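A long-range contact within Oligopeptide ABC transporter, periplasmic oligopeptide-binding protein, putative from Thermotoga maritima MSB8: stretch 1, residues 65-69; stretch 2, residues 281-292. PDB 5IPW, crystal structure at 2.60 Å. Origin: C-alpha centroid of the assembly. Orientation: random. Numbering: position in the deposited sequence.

Stretch 1 (65-69) RVWKG
Stretch 2 281-292: YVKNDEVILLKA

A single parallel beta bridge, Trp67 with Tyr281, joins segments more than 200 residues apart. Trp67 CA and Tyr281 CA lie 5.2 Å apart; Lys68 CA and Val282 CA follow at 5.4 Å. Trp67 O accepts from Val282 N at 2.9 Å (145°) and also receives a CA-H...O contact from Tyr281 CA at 3.3 Å.

Stretch 1 is extended through Trp67 (phi/psi -140/171), then bends at Lys68 (-97/33). Gly69 has positive phi (73/-172), which favours glycine. An ideal CB on Gly69 would sit 3.0 Å from Tyr281 CD1, which is tight. The Tyr281 side chain (chi1 t, chi2 87°) lies against this turn, with CD1 3.4 Å from Gly69 N. Trp67 (chi1 p) and Tyr281 share one sheet face.

Val66 (m) points toward stretch 2 and is buried. Val66 CB is 3.9 Å from Val282 CG1, and Val66 CG2 is 3.9 Å from Ile288 CG1. Val66 packs on Val282 and Ile288, all beta-branched and apolar, and Lys291 CD adds aliphatic cover 4.0 Å from Val66 CG1.

Asn284 (chi1 p) caps the helix that starts at Asp285: its OD1 accepts from Val287 N at 2.8 Å and, weakly, from Glu286 N at 2.8 Å. Lys68 (mttt) starts away but reaches back, and its NZ forms a salt bridge with Asp285 OD1 at 3.0 Å. The contact buries 448 Å² in total.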

# COMPACT_ATOMS: atom_id res chain seq x y z
N ARG A 65 7.95 19.53 -9.61
CA ARG A 65 7.21 19.18 -8.41
C ARG A 65 7.67 20.05 -7.24
O ARG A 65 8.57 20.89 -7.38
CB ARG A 65 7.44 17.72 -8.04
CG ARG A 65 7.17 16.70 -9.14
CD ARG A 65 7.40 15.28 -8.61
NE ARG A 65 6.15 14.56 -8.41
CZ ARG A 65 5.78 13.93 -7.29
NH1 ARG A 65 6.55 13.91 -6.21
NH2 ARG A 65 4.61 13.30 -7.25
N VAL A 66 7.07 19.82 -6.08
CA VAL A 66 7.50 20.47 -4.85
C VAL A 66 7.60 19.45 -3.72
O VAL A 66 6.79 18.53 -3.64
CB VAL A 66 6.54 21.62 -4.44
CG1 VAL A 66 6.51 22.70 -5.49
CG2 VAL A 66 5.13 21.10 -4.20
N TRP A 67 8.59 19.62 -2.85
CA TRP A 67 8.71 18.79 -1.64
C TRP A 67 9.14 19.57 -0.39
O TRP A 67 9.53 20.74 -0.46
CB TRP A 67 9.67 17.61 -1.90
CG TRP A 67 11.14 17.94 -1.84
CD1 TRP A 67 11.75 19.11 -2.17
CD2 TRP A 67 12.19 17.04 -1.46
NE1 TRP A 67 13.11 19.01 -2.01
CE2 TRP A 67 13.40 17.74 -1.57
CE3 TRP A 67 12.21 15.70 -1.03
CZ2 TRP A 67 14.63 17.16 -1.27
CZ3 TRP A 67 13.43 15.12 -0.73
CH2 TRP A 67 14.63 15.85 -0.85
N LYS A 68 9.08 18.89 0.75
CA LYS A 68 9.42 19.47 2.06
C LYS A 68 10.86 19.16 2.50
O LYS A 68 11.14 19.03 3.70
CB LYS A 68 8.42 18.97 3.10
CG LYS A 68 7.01 19.48 2.87
CD LYS A 68 6.02 18.85 3.83
CE LYS A 68 4.65 19.50 3.68
NZ LYS A 68 3.63 18.76 4.46
N GLY A 69 11.78 19.06 1.53
CA GLY A 69 13.19 18.77 1.80
C GLY A 69 13.46 17.33 2.21
O GLY A 69 12.56 16.48 2.19
N TYR A 281 12.09 22.99 -2.82
CA TYR A 281 11.83 22.99 -1.39
C TYR A 281 10.73 24.02 -1.08
O TYR A 281 10.76 25.14 -1.59
CB TYR A 281 13.09 23.29 -0.55
CG TYR A 281 12.75 23.43 0.93
CD1 TYR A 281 12.71 22.31 1.77
CD2 TYR A 281 12.42 24.67 1.48
CE1 TYR A 281 12.37 22.43 3.11
CE2 TYR A 281 12.08 24.80 2.82
CZ TYR A 281 12.06 23.68 3.63
OH TYR A 281 11.72 23.81 4.96
N VAL A 282 9.77 23.62 -0.28
CA VAL A 282 8.70 24.51 0.14
C VAL A 282 8.51 24.40 1.65
O VAL A 282 8.77 23.36 2.25
CB VAL A 282 7.37 24.22 -0.59
CG1 VAL A 282 7.51 24.52 -2.08
CG2 VAL A 282 6.92 22.78 -0.37
N LYS A 283 8.01 25.49 2.24
CA LYS A 283 7.97 25.62 3.68
C LYS A 283 6.75 24.95 4.32
O LYS A 283 6.82 24.55 5.48
CB LYS A 283 8.01 27.10 4.05
CG LYS A 283 8.58 27.38 5.43
CD LYS A 283 8.75 28.87 5.68
CE LYS A 283 9.84 29.48 4.81
NZ LYS A 283 10.19 30.86 5.25
N ASN A 284 5.66 24.82 3.58
CA ASN A 284 4.38 24.36 4.16
C ASN A 284 3.35 23.94 3.11
O ASN A 284 3.52 24.23 1.93
CB ASN A 284 3.77 25.48 5.02
CG ASN A 284 3.56 26.78 4.24
OD1 ASN A 284 2.72 26.85 3.35
ND2 ASN A 284 4.35 27.80 4.56
N ASP A 285 2.28 23.30 3.57
CA ASP A 285 1.16 22.91 2.71
C ASP A 285 0.60 24.05 1.86
O ASP A 285 0.16 23.81 0.73
CB ASP A 285 0.00 22.36 3.55
CG ASP A 285 0.27 20.96 4.06
OD1 ASP A 285 1.18 20.27 3.53
OD2 ASP A 285 -0.46 20.54 4.99
N GLU A 286 0.62 25.26 2.40
CA GLU A 286 -0.02 26.40 1.75
C GLU A 286 0.75 26.89 0.53
O GLU A 286 0.15 27.30 -0.45
CB GLU A 286 -0.26 27.55 2.75
CG GLU A 286 -1.37 27.28 3.76
CD GLU A 286 -0.97 26.31 4.87
OE1 GLU A 286 0.21 26.28 5.26
OE2 GLU A 286 -1.86 25.58 5.35
N VAL A 287 2.07 26.83 0.58
CA VAL A 287 2.87 27.10 -0.62
C VAL A 287 2.60 26.02 -1.69
O VAL A 287 2.61 26.30 -2.89
CB VAL A 287 4.39 27.14 -0.31
CG1 VAL A 287 5.20 27.44 -1.57
CG2 VAL A 287 4.68 28.20 0.75
N ILE A 288 2.34 24.79 -1.25
CA ILE A 288 2.04 23.69 -2.17
C ILE A 288 0.74 23.95 -2.93
O ILE A 288 0.66 23.77 -4.14
CB ILE A 288 1.96 22.33 -1.43
CG1 ILE A 288 3.34 21.94 -0.89
CG2 ILE A 288 1.42 21.24 -2.34
CD1 ILE A 288 3.32 20.80 0.11
N LEU A 289 -0.28 24.39 -2.20
CA LEU A 289 -1.59 24.58 -2.78
C LEU A 289 -1.59 25.75 -3.77
O LEU A 289 -2.22 25.68 -4.82
CB LEU A 289 -2.62 24.78 -1.69
CG LEU A 289 -4.10 24.68 -2.08
CD1 LEU A 289 -4.37 23.63 -3.15
CD2 LEU A 289 -4.92 24.39 -0.83
N LEU A 290 -0.88 26.82 -3.44
CA LEU A 290 -0.84 27.99 -4.32
C LEU A 290 -0.12 27.70 -5.63
O LEU A 290 -0.48 28.25 -6.66
CB LEU A 290 -0.18 29.17 -3.61
CG LEU A 290 -1.00 29.80 -2.49
CD1 LEU A 290 -0.18 30.87 -1.80
CD2 LEU A 290 -2.31 30.39 -3.01
N LYS A 291 0.91 26.87 -5.57
CA LYS A 291 1.68 26.53 -6.76
C LYS A 291 0.92 25.54 -7.63
O LYS A 291 0.95 25.63 -8.86
CB LYS A 291 3.05 25.99 -6.37
CG LYS A 291 3.90 27.00 -5.63
CD LYS A 291 5.29 26.48 -5.33
CE LYS A 291 6.32 27.01 -6.32
NZ LYS A 291 6.82 28.36 -5.91
N ALA A 292 0.24 24.60 -6.99
CA ALA A 292 -0.66 23.68 -7.67
C ALA A 292 -1.71 24.45 -8.45
O ALA A 292 -1.87 24.28 -9.66
CB ALA A 292 -1.34 22.78 -6.65